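Local atomic coordinates of autophagy-related protein 9 (Schizosaccharomyces pombe, PDB entry 7D0I), a protein that scrambles phospholipids between membrane leaflets as a homotrimer with a central pore, supplying membrane for the growing autophagosome. Residues A[453-458]-A[598-603]; A[367-372]-A[458-463]; A[578-583]-A[593-598]. The protein carries 1 engineered substitution. All blocks are in the same frame, centred on the assembly; numbering follows the deposited sequence.

Interaction 1: residues A[453-458]-A[598-603]; sequences STRRYT and SLYSYR
Residues 453-458 and 598-603 pair as a small antiparallel sheet of two strands, 455-457 and 600-602, probably on the cytoplasmic side of Atg9. The sheet ties the chain beyond helix 427-447 to the link between helices 591-599 and 603-624. Its tight part is the backbone ladder and the face that carries Tyr457 and Tyr600. Arg456 and Ser601 form the hydrogen-bonded pair: Arg456 N gives to Ser601 O at 2.9 Å, nearly along the C=O axis, while the return bond from Ser601 N to Arg456 O is weak. Thr458 N to Leu599 O (3.2 Å) and Arg603 N to Thr454 O (2.9 Å) close the ladder at its two ends. The two buried tyrosines cross obliquely. Tyr600 has CG anti to its backbone N (chi1 177°), and its CD1 lies over a face of the Tyr457 ring, 3.7 Å from Tyr457 CE1. Helix 483-489 packs against both, and their hydroxyls bond to Ser482 (Tyr457) and Ser487 (Tyr600). Arg455 CB makes a CH-pi contact with a face of Tyr600, 3.8 Å from the ring centroid. The Arg455 chain bends at chi3 (86°), so NE reaches Tyr600 O at 3.2 Å from above the carbonyl plane.

The looser part lies around Ser453 and Tyr602. The Arg455 guanidinium makes a cation-pi contact with Tyr602, CZ standing 4.4 Å from the ring centroid. Ser453 OG meets that ring at its edge. On another side, Arg456 and Arg603 run side by side despite their like charges. Glu559 of the second subunit forms a salt bridge with Arg603 and a long, weak ion pair with Arg456, which probably eases the repulsion. Thr454 CG2 lies over one face of each guanidinium, 3.8 Å from Arg603 NH2.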
loop_
_atom_site.group_PDB
_atom_site.type_symbol
_atom_site.label_atom_id
_atom_site.label_comp_id
_atom_site.label_asym_id
_atom_site.label_seq_id
_atom_site.Cartn_x
_atom_site.Cartn_y
_atom_site.Cartn_z
ATOM N N SER A 453 26.336 -36.156 -1.552
ATOM C CA SER A 453 24.928 -35.862 -1.336
ATOM C C SER A 453 24.472 -34.605 -2.057
ATOM O O SER A 453 23.444 -34.028 -1.687
ATOM C CB SER A 453 24.642 -35.731 0.160
ATOM O OG SER A 453 23.353 -35.183 0.375
ATOM N N THR A 454 25.215 -34.150 -3.063
ATOM C CA THR A 454 24.781 -33.005 -3.844
ATOM C C THR A 454 23.568 -33.396 -4.668
ATOM O O THR A 454 23.650 -34.285 -5.519
ATOM C CB THR A 454 25.903 -32.514 -4.748
ATOM O OG1 THR A 454 26.896 -31.852 -3.956
ATOM C CG2 THR A 454 25.363 -31.549 -5.771
ATOM N N ARG A 455 22.444 -32.747 -4.411
ATOM C CA ARG A 455 21.201 -33.070 -5.084
ATOM C C ARG A 455 20.921 -32.070 -6.194
ATOM O O ARG A 455 21.243 -30.886 -6.090
ATOM C CB ARG A 455 20.045 -33.097 -4.092
ATOM C CG ARG A 455 20.211 -34.126 -3.000
ATOM C CD ARG A 455 19.166 -33.966 -1.920
ATOM N NE ARG A 455 17.932 -34.669 -2.238
ATOM C CZ ARG A 455 17.609 -35.850 -1.731
ATOM N NH1 ARG A 455 18.428 -36.443 -0.884
ATOM N NH2 ARG A 455 16.471 -36.432 -2.063
ATOM N N ARG A 456 20.327 -32.574 -7.269
ATOM C CA ARG A 456 19.957 -31.789 -8.431
ATOM C C ARG A 456 18.611 -32.285 -8.928
ATOM O O ARG A 456 18.178 -33.386 -8.590
ATOM C CB ARG A 456 21.008 -31.901 -9.536
ATOM C CG ARG A 456 22.356 -31.323 -9.187
ATOM C CD ARG A 456 22.383 -29.833 -9.405
ATOM N NE ARG A 456 23.630 -29.227 -8.961
ATOM C CZ ARG A 456 23.808 -28.678 -7.764
ATOM N NH1 ARG A 456 22.817 -28.657 -6.888
ATOM N NH2 ARG A 456 24.979 -28.149 -7.447
ATOM N N TYR A 457 17.943 -31.466 -9.732
ATOM C CA TYR A 457 16.678 -31.877 -10.318
ATOM C C TYR A 457 16.923 -32.840 -11.465
ATOM O O TYR A 457 17.824 -32.639 -12.280
ATOM C CB TYR A 457 15.891 -30.671 -10.823
ATOM C CG TYR A 457 15.486 -29.692 -9.757
ATOM C CD1 TYR A 457 14.494 -29.995 -8.847
ATOM C CD2 TYR A 457 16.077 -28.454 -9.677
ATOM C CE1 TYR A 457 14.125 -29.101 -7.881
ATOM C CE2 TYR A 457 15.708 -27.554 -8.716
ATOM C CZ TYR A 457 14.735 -27.882 -7.824
ATOM O OH TYR A 457 14.373 -26.979 -6.867
ATOM N N THR A 458 16.116 -33.890 -11.529
ATOM C CA THR A 458 16.223 -34.835 -12.620
ATOM C C THR A 458 15.823 -34.165 -13.930
ATOM O O THR A 458 15.075 -33.191 -13.929
ATOM C CB THR A 458 15.341 -36.047 -12.368
ATOM O OG1 THR A 458 13.971 -35.644 -12.367
ATOM C CG2 THR A 458 15.665 -36.655 -11.038
ATOM N N SER A 598 11.650 -37.470 -5.242
ATOM C CA SER A 598 11.694 -38.109 -6.550
ATOM C C SER A 598 12.011 -37.097 -7.643
ATOM O O SER A 598 12.631 -37.450 -8.650
ATOM C CB SER A 598 10.372 -38.798 -6.859
ATOM O OG SER A 598 9.436 -37.865 -7.358
ATOM N N LEU A 599 11.591 -35.844 -7.466
ATOM C CA LEU A 599 11.937 -34.798 -8.426
ATOM C C LEU A 599 13.340 -34.246 -8.215
ATOM O O LEU A 599 13.988 -33.840 -9.179
ATOM C CB LEU A 599 10.943 -33.647 -8.341
ATOM C CG LEU A 599 9.511 -33.892 -8.787
ATOM C CD1 LEU A 599 8.623 -32.863 -8.157
ATOM C CD2 LEU A 599 9.425 -33.807 -10.283
ATOM N N TYR A 600 13.817 -34.219 -6.979
ATOM C CA TYR A 600 15.069 -33.576 -6.587
ATOM C C TYR A 600 15.984 -34.662 -6.044
ATOM O O TYR A 600 16.016 -34.905 -4.840
ATOM C CB TYR A 600 14.764 -32.513 -5.563
ATOM C CG TYR A 600 15.914 -31.755 -4.965
ATOM C CD1 TYR A 600 16.583 -30.793 -5.685
ATOM C CD2 TYR A 600 16.272 -31.943 -3.651
ATOM C CE1 TYR A 600 17.603 -30.079 -5.130
ATOM C CE2 TYR A 600 17.290 -31.235 -3.091
ATOM C CZ TYR A 600 17.953 -30.305 -3.833
ATOM O OH TYR A 600 18.980 -29.595 -3.272
ATOM N N SER A 601 16.730 -35.312 -6.927
ATOM C CA SER A 601 17.432 -36.539 -6.591
ATOM C C SER A 601 18.900 -36.258 -6.315
ATOM O O SER A 601 19.360 -35.121 -6.354
ATOM C CB SER A 601 17.290 -37.562 -7.714
ATOM O OG SER A 601 15.948 -37.973 -7.870
ATOM N N TYR A 602 19.644 -37.318 -6.027
ATOM C CA TYR A 602 21.087 -37.214 -5.904
ATOM C C TYR A 602 21.718 -37.130 -7.282
ATOM O O TYR A 602 21.210 -37.694 -8.251
ATOM C CB TYR A 602 21.661 -38.416 -5.160
ATOM C CG TYR A 602 21.290 -38.486 -3.704
ATOM C CD1 TYR A 602 21.861 -37.630 -2.785
ATOM C CD2 TYR A 602 20.388 -39.431 -3.247
ATOM C CE1 TYR A 602 21.532 -37.695 -1.460
ATOM C CE2 TYR A 602 20.051 -39.503 -1.922
ATOM C CZ TYR A 602 20.627 -38.633 -1.032
ATOM O OH TYR A 602 20.296 -38.700 0.297
ATOM N N ARG A 603 22.843 -36.429 -7.367
ATOM C CA ARG A 603 23.496 -36.285 -8.660
ATOM C C ARG A 603 24.029 -37.616 -9.171
ATOM O O ARG A 603 24.025 -37.863 -10.381
ATOM C CB ARG A 603 24.614 -35.257 -8.566
ATOM C CG ARG A 603 25.391 -35.085 -9.842
ATOM C CD ARG A 603 26.584 -34.192 -9.624
ATOM N NE ARG A 603 26.210 -32.789 -9.535
ATOM C CZ ARG A 603 27.056 -31.813 -9.232
ATOM N NH1 ARG A 603 28.326 -32.094 -8.978
ATOM N NH2 ARG A 603 26.635 -30.560 -9.174
#

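Interaction 2: residues A[367-372]-A[458-463]; sequences HRRILT and TPLALW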
loop_
_atom_site.group_PDB
_atom_site.type_symbol
_atom_site.label_atom_id
_atom_site.label_comp_id
_atom_site.label_asym_id
_atom_site.label_seq_id
_atom_site.Cartn_x
_atom_site.Cartn_y
_atom_site.Cartn_z
ATOM N N HIS A 367 8.508 -49.311 -14.852
ATOM C CA HIS A 367 7.425 -48.442 -14.394
ATOM C C HIS A 367 7.965 -47.100 -13.899
ATOM O O HIS A 367 7.706 -46.673 -12.772
ATOM C CB HIS A 367 6.592 -49.137 -13.312
ATOM C CG HIS A 367 5.115 -49.019 -13.517
ATOM N ND1 HIS A 367 4.431 -49.772 -14.445
ATOM C CD2 HIS A 367 4.189 -48.242 -12.906
ATOM C CE1 HIS A 367 3.147 -49.463 -14.402
ATOM N NE2 HIS A 367 2.974 -48.536 -13.476
ATOM N N ARG A 368 8.719 -46.434 -14.765
ATOM C CA ARG A 368 9.347 -45.168 -14.422
ATOM C C ARG A 368 9.370 -44.257 -15.639
ATOM O O ARG A 368 9.677 -44.700 -16.748
ATOM C CB ARG A 368 10.775 -45.376 -13.913
ATOM C CG ARG A 368 11.370 -44.154 -13.259
ATOM C CD ARG A 368 12.870 -44.266 -13.158
ATOM N NE ARG A 368 13.447 -43.117 -12.470
ATOM C CZ ARG A 368 13.746 -43.103 -11.178
ATOM N NH1 ARG A 368 14.268 -42.016 -10.628
ATOM N NH2 ARG A 368 13.527 -44.178 -10.437
ATOM N N ARG A 369 9.044 -42.987 -15.425
ATOM C CA ARG A 369 9.118 -41.978 -16.473
ATOM C C ARG A 369 10.543 -41.447 -16.524
ATOM O O ARG A 369 10.973 -40.732 -15.617
ATOM C CB ARG A 369 8.137 -40.844 -16.208
ATOM C CG ARG A 369 6.693 -41.246 -16.117
ATOM C CD ARG A 369 5.860 -40.035 -15.794
ATOM N NE ARG A 369 5.792 -39.104 -16.912
ATOM C CZ ARG A 369 5.688 -37.789 -16.777
ATOM N NH1 ARG A 369 5.623 -37.011 -17.843
ATOM N NH2 ARG A 369 5.665 -37.250 -15.570
ATOM N N ILE A 370 11.273 -41.790 -17.576
ATOM C CA ILE A 370 12.637 -41.322 -17.765
ATOM C C ILE A 370 12.676 -40.428 -18.992
ATOM O O ILE A 370 12.103 -40.764 -20.031
ATOM C CB ILE A 370 13.630 -42.491 -17.905
ATOM C CG1 ILE A 370 13.033 -43.608 -18.765
ATOM C CG2 ILE A 370 14.049 -42.994 -16.535
ATOM C CD1 ILE A 370 13.471 -43.568 -20.208
ATOM N N LEU A 371 13.346 -39.287 -18.865
ATOM C CA LEU A 371 13.538 -38.353 -19.965
ATOM C C LEU A 371 15.022 -38.010 -19.993
ATOM O O LEU A 371 15.450 -37.021 -19.401
ATOM C CB LEU A 371 12.672 -37.123 -19.789
ATOM C CG LEU A 371 12.561 -36.134 -20.939
ATOM C CD1 LEU A 371 12.132 -36.826 -22.204
ATOM C CD2 LEU A 371 11.558 -35.095 -20.567
ATOM N N THR A 372 15.804 -38.834 -20.680
ATOM C CA THR A 372 17.224 -38.583 -20.842
ATOM C C THR A 372 17.430 -37.462 -21.853
ATOM O O THR A 372 16.480 -36.849 -22.338
ATOM C CB THR A 372 17.925 -39.862 -21.286
ATOM O OG1 THR A 372 17.232 -40.988 -20.740
ATOM C CG2 THR A 372 19.346 -39.890 -20.794
ATOM N N THR A 458 16.116 -33.890 -11.529
ATOM C CA THR A 458 16.223 -34.835 -12.620
ATOM C C THR A 458 15.823 -34.165 -13.930
ATOM O O THR A 458 15.075 -33.191 -13.929
ATOM C CB THR A 458 15.341 -36.047 -12.368
ATOM O OG1 THR A 458 13.971 -35.644 -12.367
ATOM C CG2 THR A 458 15.665 -36.655 -11.038
ATOM N N PRO A 459 16.322 -34.661 -15.063
ATOM C CA PRO A 459 15.943 -34.060 -16.347
ATOM C C PRO A 459 14.453 -34.046 -16.609
ATOM O O PRO A 459 13.992 -33.206 -17.384
ATOM C CB PRO A 459 16.677 -34.935 -17.362
ATOM C CG PRO A 459 17.860 -35.391 -16.634
ATOM C CD PRO A 459 17.413 -35.631 -15.230
ATOM N N LEU A 460 13.686 -34.944 -16.002
ATOM C CA LEU A 460 12.240 -34.892 -16.136
ATOM C C LEU A 460 11.624 -33.867 -15.202
ATOM O O LEU A 460 10.538 -33.355 -15.484
ATOM C CB LEU A 460 11.639 -36.263 -15.864
ATOM C CG LEU A 460 10.132 -36.379 -16.017
ATOM C CD1 LEU A 460 9.747 -36.254 -17.460
ATOM C CD2 LEU A 460 9.668 -37.689 -15.453
ATOM N N ALA A 461 12.286 -33.558 -14.093
ATOM C CA ALA A 461 11.813 -32.487 -13.234
ATOM C C ALA A 461 12.029 -31.129 -13.863
ATOM O O ALA A 461 11.326 -30.182 -13.519
ATOM C CB ALA A 461 12.519 -32.536 -11.888
ATOM N N LEU A 462 12.993 -31.007 -14.764
ATOM C CA LEU A 462 13.251 -29.734 -15.410
ATOM C C LEU A 462 12.334 -29.471 -16.589
ATOM O O LEU A 462 12.296 -28.343 -17.080
ATOM C CB LEU A 462 14.705 -29.663 -15.861
ATOM C CG LEU A 462 15.713 -29.456 -14.742
ATOM C CD1 LEU A 462 17.059 -29.160 -15.324
ATOM C CD2 LEU A 462 15.265 -28.327 -13.875
ATOM N N TRP A 463 11.608 -30.475 -17.066
ATOM C CA TRP A 463 10.549 -30.261 -18.038
ATOM C C TRP A 463 9.179 -30.186 -17.394
ATOM O O TRP A 463 8.232 -29.729 -18.037
ATOM C CB TRP A 463 10.548 -31.370 -19.087
ATOM C CG TRP A 463 11.580 -31.191 -20.132
ATOM C CD1 TRP A 463 12.683 -31.948 -20.321
ATOM C CD2 TRP A 463 11.614 -30.176 -21.138
ATOM N NE1 TRP A 463 13.404 -31.477 -21.384
ATOM C CE2 TRP A 463 12.764 -30.386 -21.902
ATOM C CE3 TRP A 463 10.777 -29.109 -21.465
ATOM C CZ2 TRP A 463 13.101 -29.574 -22.974
ATOM C CZ3 TRP A 463 11.117 -28.305 -22.524
ATOM C CH2 TRP A 463 12.263 -28.540 -23.266
#
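A capped turn at the start of the short helix 461-464 packs here against the loop that leads into helix 373-382. The cap is Thr458. No hydrogen bond crosses between the two segments; the bonds that shape the turn lie within residues 458-463. Thr458 OG1 accepts from Ala461 N at 3.2 Å. Thr458 O takes Leu462 N at 3.1 Å and a weak bond from Ala461 N. These bonds help to shape the turn that carries Pro459 and Leu460.

Apolar contacts join the two segments. Leu460 has CG anti to its backbone N (chi1 -178°), and its two methyls part between two neighbours. CD1 meets the buried Leu371, 3.8 Å from Leu371 CD2, the two side chains crossing at about a right angle. CD2 goes to Arg369, 3.6 Å from Arg369 CB. Leu371 also has CG anti to its N (chi1 -170°), which lets CD2 touch both Leu460 and the indole of Trp463. An alanine in place of Leu460 would lose both methyls and would probably loosen the seat of Leu371 and of the Arg369 chain.

Contacts of apolar groups with polar ones complete the interface. Pro459 CB rests against Leu371 O. The Arg369 chain bends at chi3 (70°), so that Leu460 CD2 lies over one face of the guanidinium, toward its rim.

Trp463 connects the contact to a detergent site. It lines a pocket for lauryl maltose neopentyl glycol and touches that molecule. Its NE1 bonds to Glu376, another residue of the same pocket. Asp347 and Ile351 of helix 345-355 touch its side chain, and the ring of Phe350 meets its indole. On the loop side, Leu371 CD2 approaches the indole obliquely, 3.4 Å from Trp463 CD1.

Interaction 3: residues A[578-583]-A[593-598]; sequences YMPGWW and QQEFCS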
loop_
_atom_site.group_PDB
_atom_site.type_symbol
_atom_site.label_atom_id
_atom_site.label_comp_id
_atom_site.label_asym_id
_atom_site.label_seq_id
_atom_site.Cartn_x
_atom_site.Cartn_y
_atom_site.Cartn_z
ATOM N N TYR A 578 5.672 -25.220 -9.176
ATOM C CA TYR A 578 5.073 -26.527 -9.410
ATOM C C TYR A 578 4.520 -27.054 -8.099
ATOM O O TYR A 578 5.279 -27.494 -7.233
ATOM C CB TYR A 578 6.094 -27.497 -9.993
ATOM C CG TYR A 578 5.633 -28.926 -10.025
ATOM C CD1 TYR A 578 4.718 -29.354 -10.968
ATOM C CD2 TYR A 578 6.115 -29.850 -9.121
ATOM C CE1 TYR A 578 4.298 -30.652 -11.001
ATOM C CE2 TYR A 578 5.697 -31.150 -9.152
ATOM C CZ TYR A 578 4.792 -31.549 -10.094
ATOM O OH TYR A 578 4.374 -32.852 -10.132
ATOM N N MET A 579 3.198 -27.022 -7.964
ATOM C CA MET A 579 2.498 -27.613 -6.826
ATOM C C MET A 579 1.336 -28.429 -7.367
ATOM O O MET A 579 0.311 -27.853 -7.769
ATOM C CB MET A 579 2.008 -26.546 -5.861
ATOM C CG MET A 579 1.101 -27.067 -4.759
ATOM S SD MET A 579 0.843 -25.869 -3.437
ATOM C CE MET A 579 0.405 -24.413 -4.375
ATOM N N PRO A 580 1.457 -29.745 -7.416
ATOM C CA PRO A 580 0.331 -30.579 -7.844
ATOM C C PRO A 580 -0.932 -30.308 -7.054
ATOM O O PRO A 580 -0.890 -29.675 -5.997
ATOM C CB PRO A 580 0.843 -31.998 -7.600
ATOM C CG PRO A 580 2.282 -31.887 -7.754
ATOM C CD PRO A 580 2.680 -30.535 -7.247
ATOM N N GLY A 581 -2.068 -30.779 -7.565
ATOM C CA GLY A 581 -3.325 -30.508 -6.894
ATOM C C GLY A 581 -3.389 -31.122 -5.512
ATOM O O GLY A 581 -3.868 -30.495 -4.565
ATOM N N TRP A 582 -2.891 -32.343 -5.370
ATOM C CA TRP A 582 -3.020 -33.066 -4.116
ATOM C C TRP A 582 -1.980 -32.663 -3.080
ATOM O O TRP A 582 -2.013 -33.185 -1.963
ATOM C CB TRP A 582 -2.939 -34.566 -4.372
ATOM C CG TRP A 582 -1.588 -35.026 -4.725
ATOM C CD1 TRP A 582 -1.017 -35.013 -5.958
ATOM C CD2 TRP A 582 -0.622 -35.585 -3.838
ATOM N NE1 TRP A 582 0.252 -35.526 -5.893
ATOM C CE2 TRP A 582 0.519 -35.884 -4.599
ATOM C CE3 TRP A 582 -0.610 -35.860 -2.467
ATOM C CZ2 TRP A 582 1.660 -36.447 -4.040
ATOM C CZ3 TRP A 582 0.523 -36.418 -1.915
ATOM C CH2 TRP A 582 1.642 -36.706 -2.699
ATOM N N TRP A 583 -1.058 -31.759 -3.414
ATOM C CA TRP A 583 -0.197 -31.186 -2.390
ATOM C C TRP A 583 -0.955 -30.200 -1.520
ATOM O O TRP A 583 -0.687 -30.104 -0.321
ATOM C CB TRP A 583 0.996 -30.475 -3.018
ATOM C CG TRP A 583 2.061 -31.363 -3.526
ATOM C CD1 TRP A 583 1.990 -32.704 -3.703
ATOM C CD2 TRP A 583 3.374 -30.971 -3.925
ATOM N NE1 TRP A 583 3.177 -33.175 -4.193
ATOM C CE2 TRP A 583 4.044 -32.128 -4.341
ATOM C CE3 TRP A 583 4.044 -29.751 -3.977
ATOM C CZ2 TRP A 583 5.352 -32.104 -4.796
ATOM C CZ3 TRP A 583 5.339 -29.731 -4.430
ATOM C CH2 TRP A 583 5.982 -30.897 -4.829
ATOM N N GLN A 593 7.063 -34.910 0.618
ATOM C CA GLN A 593 8.516 -34.874 0.592
ATOM C C GLN A 593 9.083 -36.044 -0.193
ATOM O O GLN A 593 10.100 -35.902 -0.874
ATOM C CB GLN A 593 9.075 -34.865 2.005
ATOM C CG GLN A 593 10.540 -34.533 2.065
ATOM C CD GLN A 593 11.348 -35.619 2.718
ATOM O OE1 GLN A 593 10.831 -36.689 3.026
ATOM N NE2 GLN A 593 12.628 -35.355 2.931
ATOM N N GLN A 594 8.441 -37.207 -0.118
ATOM C CA GLN A 594 8.891 -38.335 -0.928
ATOM C C GLN A 594 8.772 -38.018 -2.412
ATOM O O GLN A 594 9.683 -38.309 -3.195
ATOM C CB GLN A 594 8.086 -39.584 -0.582
ATOM C CG GLN A 594 8.182 -40.010 0.866
ATOM C CD GLN A 594 9.463 -40.745 1.175
ATOM O OE1 GLN A 594 9.840 -41.678 0.470
ATOM N NE2 GLN A 594 10.143 -40.328 2.233
ATOM N N GLU A 595 7.665 -37.396 -2.812
ATOM C CA GLU A 595 7.510 -37.017 -4.211
ATOM C C GLU A 595 8.547 -35.975 -4.616
ATOM O O GLU A 595 9.208 -36.105 -5.654
ATOM C CB GLU A 595 6.102 -36.494 -4.465
ATOM C CG GLU A 595 5.760 -36.429 -5.937
ATOM C CD GLU A 595 4.520 -35.620 -6.211
ATOM O OE1 GLU A 595 4.026 -34.973 -5.272
ATOM O OE2 GLU A 595 4.044 -35.625 -7.363
ATOM N N PHE A 596 8.712 -34.933 -3.803
ATOM C CA PHE A 596 9.675 -33.900 -4.145
ATOM C C PHE A 596 11.094 -34.441 -4.189
ATOM O O PHE A 596 11.925 -33.921 -4.931
ATOM C CB PHE A 596 9.594 -32.744 -3.162
ATOM C CG PHE A 596 10.506 -31.614 -3.505
ATOM C CD1 PHE A 596 11.722 -31.476 -2.877
ATOM C CD2 PHE A 596 10.155 -30.702 -4.473
ATOM C CE1 PHE A 596 12.558 -30.444 -3.199
ATOM C CE2 PHE A 596 10.991 -29.674 -4.796
ATOM C CZ PHE A 596 12.190 -29.542 -4.158
ATOM N N CYS A 597 11.396 -35.470 -3.408
ATOM C CA CYS A 597 12.703 -36.093 -3.516
ATOM C C CYS A 597 12.787 -37.059 -4.684
ATOM O O CYS A 597 13.892 -37.445 -5.073
ATOM C CB CYS A 597 13.061 -36.809 -2.218
ATOM S SG CYS A 597 13.782 -35.732 -0.969
ATOM N N SER A 598 11.650 -37.470 -5.242
ATOM C CA SER A 598 11.694 -38.109 -6.550
ATOM C C SER A 598 12.011 -37.097 -7.643
ATOM O O SER A 598 12.631 -37.450 -8.650
ATOM C CB SER A 598 10.372 -38.798 -6.859
ATOM O OG SER A 598 9.436 -37.865 -7.358
#
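Here the loop that joins helices 565-576 and 591-599 folds back on the second helix. Glu595 carries most of the contact. Its CG is anti to the backbone N (chi1 -165°) and the chain stays extended, so the carboxylate reaches in among Tyr578, Pro580, Trp582 and Trp583. Trp583 has CG anti to its carbonyl carbon (chi1 -76°). This turns the indole edge toward the carboxylate; Trp583 NE1 and Glu595 OE1 are modelled too close together for their exact placement to be relied on. Trp582 takes the crowded first torsion, CG between the backbone N and the carbonyl carbon (chi1 72°). Its six-membered ring meets the carboxylate tip to tip. Tyr578 OH lies 3.9 Å from Glu595 OE2, with the ring crossing the chain of Glu595. Pro580 CD sits over the centre of one Trp583 face. Next to Glu595 on the helix, buried Phe596 also has CG anti to its N, and its CD2 is 4.2 Å from Trp583 CH2. Phe596 meets Tyr489 edge-to-face. Three residues beyond Glu595, Ser598 OG bonds to a lone pair of Glu595 O, a very short bond in the model.

How the interactions relate
The three contacts form a continuous patch, with centres 12 to 14 Å apart. Interactions 1 and 2 share Thr458, where strand 455-457 runs on toward helix 461-464. Leu599 O also touches Ala461 CB at 3.3 Å. Interactions 1 and 3 share Ser598 and helix 591-599; there Leu599 CD1 packs on Tyr578 CE2 at 3.5 Å. Interaction 2 reaches the detergent most directly, with the Trp463 side chain about 4 Å from a bound molecule. In interaction 1 the side chain of Arg603 is about 6 Å from a bound lauryl maltose neopentyl glycol. Interaction 1 alone touches a second subunit.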